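Local coordinates for protein putative beta-glucosidase (PDB 5WAB) that hydrolyses beta-glucosidic linkages as a family 3 glycoside hydrolase, probably acting on terminal sugars of its substrates, at residues L12-K17 with A263-R268; A386-E391 with Q430-K435; G90-E95 with D302-V307. All coordinates share one frame; numbering follows the deposited sequence.

Contact 1: residues L12-K17 with A263-R268; sequences LTLEEK and AARDGR
Leu-14 has the largest share of this contact, followed by Arg-265; it reaches from the first turn of helix 14-19 to Ala-264 and Arg-265 of segment 263-268 with both branches of its side chain. Leu-14 CD1 lies 3.8 Å from Ala-264 CB, a simple methyl-to-methyl contact. Leu-14 CD2 meets the side chain of Arg-265 instead, 3.7 Å from NE and 3.9 Å from CG, so that it packs at a slant against both the aliphatic part and the start of the guanidinium. With CG anti to the backbone N (chi1 177°), the two methyls are carried toward segment 263-268, one to each partner. Leu-274 of helix 271-292 touches both Leu-14 and Ala-264, and Val-261 also packs on the leucine, enlarging the small apolar patch.

Arg-265 runs extended from CG to NE, past the leucine, and offers NH2 to Glu-15 in a salt bridge of 3.2 Å to OE2. The acid reaches this point through a bend at chi2 (85°). Its oxygen comes in at the guanidinium edge, yet the two flat groups are 73° apart, which leaves a single nitrogen meeting a single oxygen. Behind the contact, a capping box holds the start of helix 14-19: Thr-13 OG1 accepts from Glu-16 N at 3.3 Å, and Glu-16 OE1 accepts from Thr-13 N at 3.0 Å.

The first helix is thus held on the surface of the barrel-type domain by a small apolar patch and, through Lys-17 and Asp-275, by a second salt bridge, while the single exposed charge pair probably adds only limited strength.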
ATOM      1  N   LEU A  12     -28.287   2.741 -27.824  1.00 22.91           N
ATOM      2  CA  LEU A  12     -28.840   3.602 -26.791  1.00 22.45           C
ATOM      3  C   LEU A  12     -29.279   4.949 -27.356  1.00 22.99           C
ATOM      4  O   LEU A  12     -28.658   5.491 -28.277  1.00 23.10           O
ATOM      5  CB  LEU A  12     -27.810   3.833 -25.684  1.00 21.15           C
ATOM      6  CG  LEU A  12     -27.252   2.530 -25.115  1.00 19.67           C
ATOM      7  CD1 LEU A  12     -26.166   2.813 -24.094  1.00 18.71           C
ATOM      8  CD2 LEU A  12     -28.365   1.664 -24.532  1.00 19.20           C
ATOM      9  N   THR A  13     -30.344   5.496 -26.774  1.00 22.28           N
ATOM     10  CA  THR A  13     -30.714   6.876 -27.036  1.00 22.15           C
ATOM     11  C   THR A  13     -29.772   7.808 -26.271  1.00 23.89           C
ATOM     12  O   THR A  13     -28.936   7.373 -25.471  1.00 24.63           O
ATOM     13  CB  THR A  13     -32.164   7.143 -26.626  1.00 20.89           C
ATOM     14  OG1 THR A  13     -32.275   7.093 -25.201  1.00 22.63           O
ATOM     15  CG2 THR A  13     -33.095   6.101 -27.219  1.00 20.51           C
ATOM     16  N   LEU A  14     -29.895   9.110 -26.540  1.00 23.47           N
ATOM     17  CA  LEU A  14     -29.076  10.080 -25.818  1.00 22.56           C
ATOM     18  C   LEU A  14     -29.329  10.008 -24.318  1.00 24.65           C
ATOM     19  O   LEU A  14     -28.383  10.026 -23.520  1.00 26.04           O
ATOM     20  CB  LEU A  14     -29.341  11.490 -26.337  1.00 22.50           C
ATOM     21  CG  LEU A  14     -28.598  12.625 -25.632  1.00 21.95           C
ATOM     22  CD1 LEU A  14     -27.103  12.477 -25.803  1.00 21.82           C
ATOM     23  CD2 LEU A  14     -29.068  13.955 -26.186  1.00 21.57           C
ATOM     24  N   GLU A  15     -30.600   9.923 -23.913  1.00 25.74           N
ATOM     25  CA  GLU A  15     -30.911   9.879 -22.488  1.00 26.96           C
ATOM     26  C   GLU A  15     -30.334   8.628 -21.840  1.00 26.52           C
ATOM     27  O   GLU A  15     -29.893   8.664 -20.685  1.00 26.88           O
ATOM     28  CB  GLU A  15     -32.422   9.946 -22.265  1.00 28.55           C
ATOM     29  CG  GLU A  15     -33.058  11.291 -22.583  1.00 29.41           C
ATOM     30  CD  GLU A  15     -33.406  11.441 -24.054  1.00 31.29           C
ATOM     31  OE1 GLU A  15     -33.067  10.543 -24.859  1.00 30.90           O
ATOM     32  OE2 GLU A  15     -34.031  12.462 -24.407  1.00 32.58           O
ATOM     33  N   GLU A  16     -30.341   7.506 -22.566  1.00 24.79           N
ATOM     34  CA  GLU A  16     -29.751   6.284 -22.035  1.00 22.67           C
ATOM     35  C   GLU A  16     -28.233   6.388 -21.955  1.00 21.29           C
ATOM     36  O   GLU A  16     -27.621   5.882 -21.011  1.00 20.44           O
ATOM     37  CB  GLU A  16     -30.180   5.087 -22.875  1.00 22.31           C
ATOM     38  CG  GLU A  16     -31.656   4.770 -22.699  1.00 22.25           C
ATOM     39  CD  GLU A  16     -32.178   3.778 -23.718  1.00 22.73           C
ATOM     40  OE1 GLU A  16     -31.541   3.624 -24.784  1.00 21.87           O
ATOM     41  OE2 GLU A  16     -33.226   3.144 -23.449  1.00 22.96           O
ATOM     42  N   LYS A  17     -27.605   7.027 -22.943  1.00 21.22           N
ATOM     43  CA  LYS A  17     -26.163   7.229 -22.878  1.00 21.58           C
ATOM     44  C   LYS A  17     -25.779   8.060 -21.662  1.00 20.53           C
ATOM     45  O   LYS A  17     -24.864   7.699 -20.909  1.00 20.96           O
ATOM     46  CB  LYS A  17     -25.669   7.919 -24.148  1.00 22.34           C
ATOM     47  CG  LYS A  17     -25.747   7.098 -25.408  1.00 23.33           C
ATOM     48  CD  LYS A  17     -25.186   7.910 -26.564  1.00 23.40           C
ATOM     49  CE  LYS A  17     -25.379   7.214 -27.880  1.00 23.92           C
ATOM     50  NZ  LYS A  17     -24.878   8.047 -29.007  1.00 26.53           N
ATOM     51  N   ALA A 263     -25.961  19.436 -22.333  1.00 22.01           N
ATOM     52  CA  ALA A 263     -24.633  19.788 -22.826  1.00 20.43           C
ATOM     53  C   ALA A 263     -24.287  19.037 -24.105  1.00 19.17           C
ATOM     54  O   ALA A 263     -23.581  19.573 -24.968  1.00 18.63           O
ATOM     55  CB  ALA A 263     -23.583  19.519 -21.748  1.00 19.62           C
ATOM     56  N   ALA A 264     -24.766  17.799 -24.244  1.00 21.90           N
ATOM     57  CA  ALA A 264     -24.544  17.050 -25.474  1.00 23.20           C
ATOM     58  C   ALA A 264     -25.320  17.625 -26.648  1.00 25.46           C
ATOM     59  O   ALA A 264     -24.968  17.347 -27.801  1.00 26.03           O
ATOM     60  CB  ALA A 264     -24.930  15.585 -25.277  1.00 23.39           C
ATOM     61  N   ARG A 265     -26.362  18.416 -26.382  1.00 26.22           N
ATOM     62  CA  ARG A 265     -27.180  18.995 -27.439  1.00 28.19           C
ATOM     63  C   ARG A 265     -26.728  20.382 -27.856  1.00 28.53           C
ATOM     64  O   ARG A 265     -26.991  20.789 -28.993  1.00 31.50           O
ATOM     65  CB  ARG A 265     -28.639  19.086 -26.993  1.00 29.16           C
ATOM     66  CG  ARG A 265     -29.388  17.780 -27.010  1.00 30.58           C
ATOM     67  CD  ARG A 265     -30.760  17.979 -26.397  1.00 33.14           C
ATOM     68  NE  ARG A 265     -31.494  16.728 -26.268  1.00 36.26           N
ATOM     69  CZ  ARG A 265     -32.533  16.559 -25.458  1.00 37.22           C
ATOM     70  NH1 ARG A 265     -32.957  17.570 -24.702  1.00 36.47           N
ATOM     71  NH2 ARG A 265     -33.138  15.378 -25.396  1.00 38.52           N
ATOM     72  N   ASP A 266     -26.060  21.128 -26.977  1.00 27.53           N
ATOM     73  CA  ASP A 266     -25.669  22.496 -27.297  1.00 28.32           C
ATOM     74  C   ASP A 266     -24.161  22.667 -27.466  1.00 27.42           C
ATOM     75  O   ASP A 266     -23.663  23.796 -27.426  1.00 27.43           O
ATOM     76  CB  ASP A 266     -26.218  23.464 -26.247  1.00 28.63           C
ATOM     77  CG  ASP A 266     -25.704  23.189 -24.853  1.00 29.85           C
ATOM     78  OD1 ASP A 266     -24.696  22.469 -24.693  1.00 30.43           O
ATOM     79  OD2 ASP A 266     -26.328  23.707 -23.902  1.00 31.63           O
ATOM     80  N   GLY A 267     -23.431  21.573 -27.673  1.00 26.00           N
ATOM     81  CA  GLY A 267     -22.032  21.644 -28.044  1.00 26.32           C
ATOM     82  C   GLY A 267     -21.027  21.773 -26.922  1.00 26.39           C
ATOM     83  O   GLY A 267     -19.849  22.009 -27.207  1.00 28.52           O
ATOM     84  N   ARG A 268     -21.434  21.620 -25.663  1.00 25.80           N
ATOM     85  CA  ARG A 268     -20.459  21.611 -24.576  1.00 24.96           C
ATOM     86  C   ARG A 268     -19.787  20.256 -24.407  1.00 24.14           C
ATOM     87  O   ARG A 268     -18.697  20.188 -23.834  1.00 23.25           O
ATOM     88  CB  ARG A 268     -21.110  22.028 -23.263  1.00 24.39           C
ATOM     89  CG  ARG A 268     -21.337  23.516 -23.145  1.00 25.74           C
ATOM     90  CD  ARG A 268     -22.069  23.822 -21.864  1.00 25.66           C
ATOM     91  NE  ARG A 268     -23.450  23.359 -21.924  1.00 26.39           N
ATOM     92  CZ  ARG A 268     -24.178  23.078 -20.853  1.00 26.36           C
ATOM     93  NH1 ARG A 268     -23.648  23.195 -19.646  1.00 25.42           N
ATOM     94  NH2 ARG A 268     -25.428  22.663 -20.986  1.00 27.29           N
TER

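Contact 2: residues A386-E391 with Q430-K435; sequences ADRTLE and QVELLK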
ATOM      1  N   ALA A 386      -5.380   6.160  33.532  1.00 46.27           N
ATOM      2  CA  ALA A 386      -4.863   4.847  33.896  1.00 46.50           C
ATOM      3  C   ALA A 386      -5.601   4.291  35.106  1.00 49.40           C
ATOM      4  O   ALA A 386      -5.949   5.028  36.032  1.00 52.83           O
ATOM      5  CB  ALA A 386      -3.366   4.934  34.187  1.00 46.89           C
ATOM      6  N   ASP A 387      -5.880   2.989  35.082  1.00 49.06           N
ATOM      7  CA  ASP A 387      -6.506   2.309  36.210  1.00 50.89           C
ATOM      8  C   ASP A 387      -5.406   1.635  37.027  1.00 51.68           C
ATOM      9  O   ASP A 387      -4.813   0.647  36.584  1.00 51.05           O
ATOM     10  CB  ASP A 387      -7.560   1.309  35.728  1.00 50.69           C
ATOM     11  CG  ASP A 387      -8.335   0.665  36.874  1.00 52.83           C
ATOM     12  OD1 ASP A 387      -8.083   1.003  38.048  1.00 54.99           O
ATOM     13  OD2 ASP A 387      -9.232  -0.159  36.598  1.00 52.64           O
ATOM     14  N   ARG A 388      -5.134   2.178  38.216  1.00 54.06           N
ATOM     15  CA  ARG A 388      -4.109   1.603  39.081  1.00 56.48           C
ATOM     16  C   ARG A 388      -4.457   0.182  39.504  1.00 55.86           C
ATOM     17  O   ARG A 388      -3.558  -0.627  39.760  1.00 55.64           O
ATOM     18  CB  ARG A 388      -3.895   2.494  40.307  1.00 60.01           C
ATOM     19  CG  ARG A 388      -3.314   3.855  39.967  1.00 60.64           C
ATOM     20  CD  ARG A 388      -1.854   3.730  39.552  1.00 60.94           C
ATOM     21  NE  ARG A 388      -1.280   5.000  39.114  1.00 62.28           N
ATOM     22  CZ  ARG A 388      -1.198   5.375  37.841  1.00 61.11           C
ATOM     23  NH1 ARG A 388      -1.643   4.568  36.891  1.00 59.36           N
ATOM     24  NH2 ARG A 388      -0.666   6.546  37.512  1.00 61.57           N
ATOM     25  N   THR A 389      -5.749  -0.143  39.577  1.00 55.10           N
ATOM     26  CA  THR A 389      -6.151  -1.489  39.971  1.00 54.41           C
ATOM     27  C   THR A 389      -5.822  -2.496  38.879  1.00 51.06           C
ATOM     28  O   THR A 389      -5.263  -3.565  39.151  1.00 51.33           O
ATOM     29  CB  THR A 389      -7.642  -1.524  40.302  1.00 55.72           C
ATOM     30  OG1 THR A 389      -7.935  -0.531  41.293  1.00 57.66           O
ATOM     31  CG2 THR A 389      -8.030  -2.900  40.836  1.00 56.54           C
ATOM     32  N   LEU A 390      -6.196  -2.188  37.636  1.00 48.66           N
ATOM     33  CA  LEU A 390      -5.835  -3.057  36.519  1.00 46.25           C
ATOM     34  C   LEU A 390      -4.323  -3.123  36.348  1.00 45.14           C
ATOM     35  O   LEU A 390      -3.769  -4.182  36.027  1.00 45.36           O
ATOM     36  CB  LEU A 390      -6.497  -2.563  35.233  1.00 44.15           C
ATOM     37  CG  LEU A 390      -8.018  -2.688  35.157  1.00 43.55           C
ATOM     38  CD1 LEU A 390      -8.508  -2.185  33.817  1.00 38.22           C
ATOM     39  CD2 LEU A 390      -8.465  -4.121  35.399  1.00 40.22           C
ATOM     40  N   GLU A 391      -3.640  -1.997  36.566  1.00 44.84           N
ATOM     41  CA  GLU A 391      -2.187  -1.961  36.440  1.00 45.35           C
ATOM     42  C   GLU A 391      -1.524  -2.868  37.467  1.00 46.44           C
ATOM     43  O   GLU A 391      -0.588  -3.608  37.142  1.00 44.83           O
ATOM     44  CB  GLU A 391      -1.700  -0.519  36.586  1.00 46.81           C
ATOM     45  CG  GLU A 391      -0.210  -0.304  36.410  1.00 47.30           C
ATOM     46  CD  GLU A 391       0.150   1.174  36.377  1.00 47.84           C
ATOM     47  OE1 GLU A 391      -0.448   1.910  35.562  1.00 45.97           O
ATOM     48  OE2 GLU A 391       1.005   1.608  37.183  1.00 49.76           O
ATOM     49  N   GLN A 430      -0.383   3.023  28.491  1.00 38.26           N
ATOM     50  CA  GLN A 430       0.187   1.745  28.071  1.00 36.92           C
ATOM     51  C   GLN A 430       1.700   1.722  28.251  1.00 38.32           C
ATOM     52  O   GLN A 430       2.280   0.672  28.546  1.00 41.31           O
ATOM     53  CB  GLN A 430      -0.169   1.453  26.621  1.00 35.35           C
ATOM     54  CG  GLN A 430      -1.649   1.351  26.353  1.00 36.15           C
ATOM     55  CD  GLN A 430      -1.929   0.957  24.922  1.00 33.80           C
ATOM     56  OE1 GLN A 430      -1.068   0.394  24.245  1.00 32.13           O
ATOM     57  NE2 GLN A 430      -3.133   1.258  24.449  1.00 32.97           N
ATOM     58  N   VAL A 431       2.361   2.856  28.025  1.00 37.24           N
ATOM     59  CA  VAL A 431       3.791   2.933  28.299  1.00 37.21           C
ATOM     60  C   VAL A 431       4.058   2.829  29.796  1.00 40.87           C
ATOM     61  O   VAL A 431       5.004   2.155  30.225  1.00 41.99           O
ATOM     62  CB  VAL A 431       4.382   4.218  27.703  1.00 34.89           C
ATOM     63  CG1 VAL A 431       5.859   4.301  28.010  1.00 35.51           C
ATOM     64  CG2 VAL A 431       4.156   4.243  26.201  1.00 32.82           C
ATOM     65  N   GLU A 432       3.234   3.488  30.617  1.00 42.83           N
ATOM     66  CA  GLU A 432       3.409   3.393  32.063  1.00 46.53           C
ATOM     67  C   GLU A 432       3.263   1.959  32.545  1.00 44.71           C
ATOM     68  O   GLU A 432       4.026   1.508  33.406  1.00 46.11           O
ATOM     69  CB  GLU A 432       2.413   4.298  32.788  1.00 51.01           C
ATOM     70  CG  GLU A 432       2.758   5.775  32.746  1.00 54.55           C
ATOM     71  CD  GLU A 432       1.590   6.651  33.154  1.00 58.01           C
ATOM     72  OE1 GLU A 432       1.044   7.368  32.285  1.00 57.56           O
ATOM     73  OE2 GLU A 432       1.209   6.608  34.346  1.00 62.16           O
ATOM     74  N   LEU A 433       2.288   1.225  32.003  1.00 42.37           N
ATOM     75  CA  LEU A 433       2.111  -0.169  32.397  1.00 41.99           C
ATOM     76  C   LEU A 433       3.319  -1.006  32.005  1.00 40.99           C
ATOM     77  O   LEU A 433       3.761  -1.871  32.771  1.00 43.34           O
ATOM     78  CB  LEU A 433       0.842  -0.739  31.772  1.00 41.60           C
ATOM     79  CG  LEU A 433       0.668  -2.242  31.980  1.00 42.03           C
ATOM     80  CD1 LEU A 433       0.355  -2.542  33.430  1.00 44.35           C
ATOM     81  CD2 LEU A 433      -0.421  -2.779  31.074  1.00 39.97           C
ATOM     82  N   LEU A 434       3.864  -0.768  30.811  1.00 38.30           N
ATOM     83  CA  LEU A 434       5.058  -1.490  30.389  1.00 38.99           C
ATOM     84  C   LEU A 434       6.226  -1.222  31.332  1.00 42.34           C
ATOM     85  O   LEU A 434       6.940  -2.155  31.722  1.00 43.04           O
ATOM     86  CB  LEU A 434       5.420  -1.106  28.956  1.00 37.40           C
ATOM     87  CG  LEU A 434       6.755  -1.627  28.412  1.00 36.40           C
ATOM     88  CD1 LEU A 434       6.843  -3.147  28.500  1.00 36.13           C
ATOM     89  CD2 LEU A 434       6.964  -1.152  26.977  1.00 33.20           C
ATOM     90  N   LYS A 435       6.426   0.041  31.726  1.00 43.88           N
ATOM     91  CA  LYS A 435       7.500   0.363  32.663  1.00 45.92           C
ATOM     92  C   LYS A 435       7.300  -0.347  33.994  1.00 46.15           C
ATOM     93  O   LYS A 435       8.258  -0.868  34.580  1.00 47.13           O
ATOM     94  CB  LYS A 435       7.581   1.876  32.890  1.00 48.61           C
ATOM     95  CG  LYS A 435       8.042   2.693  31.688  1.00 49.59           C
ATOM     96  CD  LYS A 435       7.691   4.174  31.850  1.00 51.28           C
ATOM     97  CE  LYS A 435       8.635   5.072  31.049  1.00 51.95           C
ATOM     98  NZ  LYS A 435       8.704   4.702  29.605  1.00 50.00           N
TER
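Arg-388 joins two acids from different helices, its NH1 paired with Glu-391 and its NH2 with Glu-432. The firmer arm is within its own helix, where Arg-388 NH1 stands 3.2 Å from Glu-391 OE1 in a salt bridge. The arm that spans the contact is long, at 3.7 Å from Arg-388 NH2 to Glu-432 OE2, and the guanidinium and carboxylate planes are 76° apart, so it is a loose electrostatic pairing. A bend at chi2 (-71°) brings the arginine head back toward helix 428-438, although its CB is directed away from it. Glu-391 OE1 and Glu-432 OE2 remain 5.1 Å apart, and the arginine beside both would be expected to offset their like charges.

Beneath this charged layer the packing is apolar. Glu-391 CG lies 3.8 Å from Leu-433 CD1, the two side chains lying alongside each other and running antiparallel. The acid therefore serves twice, its methylene resting on the leucine while its carboxylate holds Arg-388. Leu-433 also packs on Phe-379. Asp-387 caps the start of helix 388-399, its OD1 accepting from Thr-389 N at 3.0 Å.

The two helices lead into strands 403-409 and 444-449, neighbouring parallel strands of a mixed sheet. A charged rim above a leucine contact thus joins successive connecting helices of the alpha/beta sandwich that forms the C-terminal domain of family 3 glycoside hydrolases.

Contact 3: residues G90-E95 with D302-V307; sequences GEAMAE and DAHDEV
His-304 packs tightly against helix 83-99, with its ring gripped over a face and at an edge. Ala-92 CB stands over the centre of one face in a CH-pi contact, 3.8 Å from the ring centroid and 5° off the normal. At the edge, His-304 NE2 donates to Glu-95 OE1 over 2.9 Å. The bond is moderately bent (152°), and the oxygen is met nearly along its C-O direction, with the carboxylate and ring almost coplanar. Ala-92 O also comes within 3.3 Å of His-304 CE1. With CG anti to the carbonyl carbon, the imidazole is carried across to Ala-92 and Glu-95.

Packing is looser toward Val-307, whose CG1 stays 4.8 Å from Ala-92 CB; this valine rests instead on Gln-88 and Val-89. Farther round helix 301-313, Asp-302 and Glu-306 are exposed.

The second ring nitrogen is also engaged, ND1 being hydrogen-bonded to Glu-96 OE2, and the Phe-299 ring meets the imidazole nearly parallel. Glu-95 in turn is tied by OE2 to Lys-146. With a carboxylate at each nitrogen, the buried histidine has its rotation fixed and would probably be stabilised in its protonated form, binding the two helices by charge as well as by packing.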
ATOM      1  N   GLY A  90      -6.513 -11.689  -3.648  1.00 24.19           N
ATOM      2  CA  GLY A  90      -7.445 -11.115  -4.606  1.00 23.35           C
ATOM      3  C   GLY A  90      -8.406 -12.138  -5.181  1.00 23.72           C
ATOM      4  O   GLY A  90      -9.600 -11.861  -5.348  1.00 22.98           O
ATOM      5  N   GLU A  91      -7.899 -13.331  -5.505  1.00 25.13           N
ATOM      6  CA  GLU A  91      -8.764 -14.383  -6.030  1.00 26.12           C
ATOM      7  C   GLU A  91      -9.876 -14.720  -5.048  1.00 24.74           C
ATOM      8  O   GLU A  91     -11.030 -14.917  -5.450  1.00 25.31           O
ATOM      9  CB  GLU A  91      -7.944 -15.629  -6.350  1.00 28.09           C
ATOM     10  CG  GLU A  91      -6.831 -15.413  -7.347  1.00 28.61           C
ATOM     11  CD  GLU A  91      -5.983 -16.662  -7.515  1.00 31.58           C
ATOM     12  OE1 GLU A  91      -5.913 -17.191  -8.640  1.00 33.98           O
ATOM     13  OE2 GLU A  91      -5.401 -17.129  -6.511  1.00 31.85           O
ATOM     14  N   ALA A  92      -9.549 -14.798  -3.755  1.00 22.81           N
ATOM     15  CA  ALA A  92     -10.573 -15.096  -2.758  1.00 23.51           C
ATOM     16  C   ALA A  92     -11.595 -13.968  -2.668  1.00 23.73           C
ATOM     17  O   ALA A  92     -12.801 -14.222  -2.576  1.00 24.97           O
ATOM     18  CB  ALA A  92      -9.925 -15.347  -1.398  1.00 23.19           C
ATOM     19  N   MET A  93     -11.128 -12.715  -2.708  1.00 24.29           N
ATOM     20  CA  MET A  93     -12.028 -11.564  -2.696  1.00 24.89           C
ATOM     21  C   MET A  93     -13.001 -11.597  -3.872  1.00 25.54           C
ATOM     22  O   MET A  93     -14.184 -11.269  -3.721  1.00 25.92           O
ATOM     23  CB  MET A  93     -11.209 -10.272  -2.707  1.00 25.38           C
ATOM     24  CG  MET A  93     -10.438 -10.010  -1.420  1.00 26.84           C
ATOM     25  SD  MET A  93      -9.206  -8.693  -1.566  1.00 27.70           S
ATOM     26  CE  MET A  93     -10.199  -7.308  -2.078  1.00 25.96           C
ATOM     27  N   ALA A  94     -12.522 -11.981  -5.059  1.00 25.00           N
ATOM     28  CA  ALA A  94     -13.405 -12.037  -6.218  1.00 23.97           C
ATOM     29  C   ALA A  94     -14.456 -13.129  -6.067  1.00 25.32           C
ATOM     30  O   ALA A  94     -15.624 -12.931  -6.423  1.00 24.53           O
ATOM     31  CB  ALA A  94     -12.588 -12.259  -7.487  1.00 22.72           C
ATOM     32  N   GLU A  95     -14.063 -14.291  -5.541  1.00 27.33           N
ATOM     33  CA  GLU A  95     -15.016 -15.382  -5.371  1.00 28.46           C
ATOM     34  C   GLU A  95     -16.116 -15.004  -4.386  1.00 29.60           C
ATOM     35  O   GLU A  95     -17.277 -15.396  -4.557  1.00 29.58           O
ATOM     36  CB  GLU A  95     -14.285 -16.641  -4.911  1.00 29.32           C
ATOM     37  CG  GLU A  95     -13.351 -17.208  -5.967  1.00 30.21           C
ATOM     38  CD  GLU A  95     -12.572 -18.397  -5.464  1.00 31.78           C
ATOM     39  OE1 GLU A  95     -12.414 -18.526  -4.228  1.00 32.16           O
ATOM     40  OE2 GLU A  95     -12.111 -19.201  -6.305  1.00 32.13           O
ATOM     41  N   ASP A 302     -13.875 -21.732   4.973  1.00 40.90           N
ATOM     42  CA  ASP A 302     -12.650 -22.177   5.632  1.00 42.16           C
ATOM     43  C   ASP A 302     -11.437 -21.985   4.733  1.00 39.13           C
ATOM     44  O   ASP A 302     -10.353 -21.640   5.215  1.00 38.18           O
ATOM     45  CB  ASP A 302     -12.771 -23.642   6.053  1.00 45.80           C
ATOM     46  CG  ASP A 302     -13.743 -23.844   7.199  1.00 48.41           C
ATOM     47  OD1 ASP A 302     -13.943 -22.897   7.988  1.00 48.22           O
ATOM     48  OD2 ASP A 302     -14.314 -24.952   7.307  1.00 50.94           O
ATOM     49  N   ALA A 303     -11.594 -22.217   3.428  1.00 36.30           N
ATOM     50  CA  ALA A 303     -10.473 -22.023   2.515  1.00 35.48           C
ATOM     51  C   ALA A 303     -10.050 -20.562   2.468  1.00 34.85           C
ATOM     52  O   ALA A 303      -8.853 -20.256   2.458  1.00 33.97           O
ATOM     53  CB  ALA A 303     -10.831 -22.517   1.117  1.00 36.15           C
ATOM     54  N   HIS A 304     -11.022 -19.643   2.434  1.00 35.93           N
ATOM     55  CA  HIS A 304     -10.689 -18.223   2.416  1.00 35.82           C
ATOM     56  C   HIS A 304     -10.098 -17.779   3.747  1.00 37.81           C
ATOM     57  O   HIS A 304      -9.199 -16.931   3.783  1.00 36.32           O
ATOM     58  CB  HIS A 304     -11.931 -17.392   2.085  1.00 34.22           C
ATOM     59  CG  HIS A 304     -12.389 -17.520   0.665  1.00 33.53           C
ATOM     60  ND1 HIS A 304     -13.359 -16.706   0.122  1.00 33.00           N
ATOM     61  CD2 HIS A 304     -12.018 -18.371  -0.321  1.00 33.79           C
ATOM     62  CE1 HIS A 304     -13.560 -17.043  -1.139  1.00 32.74           C
ATOM     63  NE2 HIS A 304     -12.763 -18.053  -1.432  1.00 33.25           N
ATOM     64  N   ASP A 305     -10.576 -18.356   4.852  1.00 41.81           N
ATOM     65  CA  ASP A 305     -10.023 -18.023   6.159  1.00 45.84           C
ATOM     66  C   ASP A 305      -8.579 -18.484   6.286  1.00 44.52           C
ATOM     67  O   ASP A 305      -7.796 -17.869   7.020  1.00 42.31           O
ATOM     68  CB  ASP A 305     -10.878 -18.643   7.264  1.00 53.16           C
ATOM     69  CG  ASP A 305     -10.373 -18.306   8.647  1.00 58.51           C
ATOM     70  OD1 ASP A 305     -10.245 -17.105   8.956  1.00 59.62           O
ATOM     71  OD2 ASP A 305     -10.103 -19.241   9.422  1.00 62.45           O
ATOM     72  N   GLU A 306      -8.208 -19.547   5.567  1.00 45.04           N
ATOM     73  CA  GLU A 306      -6.822 -20.001   5.579  1.00 45.26           C
ATOM     74  C   GLU A 306      -5.931 -19.082   4.760  1.00 40.11           C
ATOM     75  O   GLU A 306      -4.766 -18.873   5.114  1.00 39.97           O
ATOM     76  CB  GLU A 306      -6.732 -21.430   5.055  1.00 50.12           C
ATOM     77  CG  GLU A 306      -7.318 -22.465   5.987  1.00 53.99           C
ATOM     78  CD  GLU A 306      -7.394 -23.834   5.350  1.00 56.16           C
ATOM     79  OE1 GLU A 306      -7.034 -23.953   4.159  1.00 56.99           O
ATOM     80  OE2 GLU A 306      -7.796 -24.793   6.045  1.00 57.62           O
ATOM     81  N   VAL A 307      -6.450 -18.530   3.666  1.00 36.91           N
ATOM     82  CA  VAL A 307      -5.699 -17.511   2.945  1.00 33.54           C
ATOM     83  C   VAL A 307      -5.460 -16.312   3.852  1.00 31.30           C
ATOM     84  O   VAL A 307      -4.354 -15.760   3.899  1.00 31.01           O
ATOM     85  CB  VAL A 307      -6.436 -17.126   1.646  1.00 32.32           C
ATOM     86  CG1 VAL A 307      -5.743 -15.963   0.943  1.00 30.51           C
ATOM     87  CG2 VAL A 307      -6.519 -18.334   0.718  1.00 32.03           C
TER

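In the fold
The three contacts differ in depth and chemistry. Contact 3 is buried, its centre about 19 Å from the centre of the chain, and relies on one ring held by a face contact and a directional hydrogen bond. Contacts 1 and 2 lie farther out, on opposite sides of that centre, and each combines a leucine contact with an arginine-glutamate salt bridge; contact 1 is the more superficial, contact 2 partly buried. None shares a helix with another. Contact 1 attaches the N-terminal helix to the barrel-type domain, contact 2 joins two helices of the C-terminal sandwich, and contact 3 sets a barrel-domain helix against helix 301-313, which leads toward strand 317-321 of the sandwich sheet.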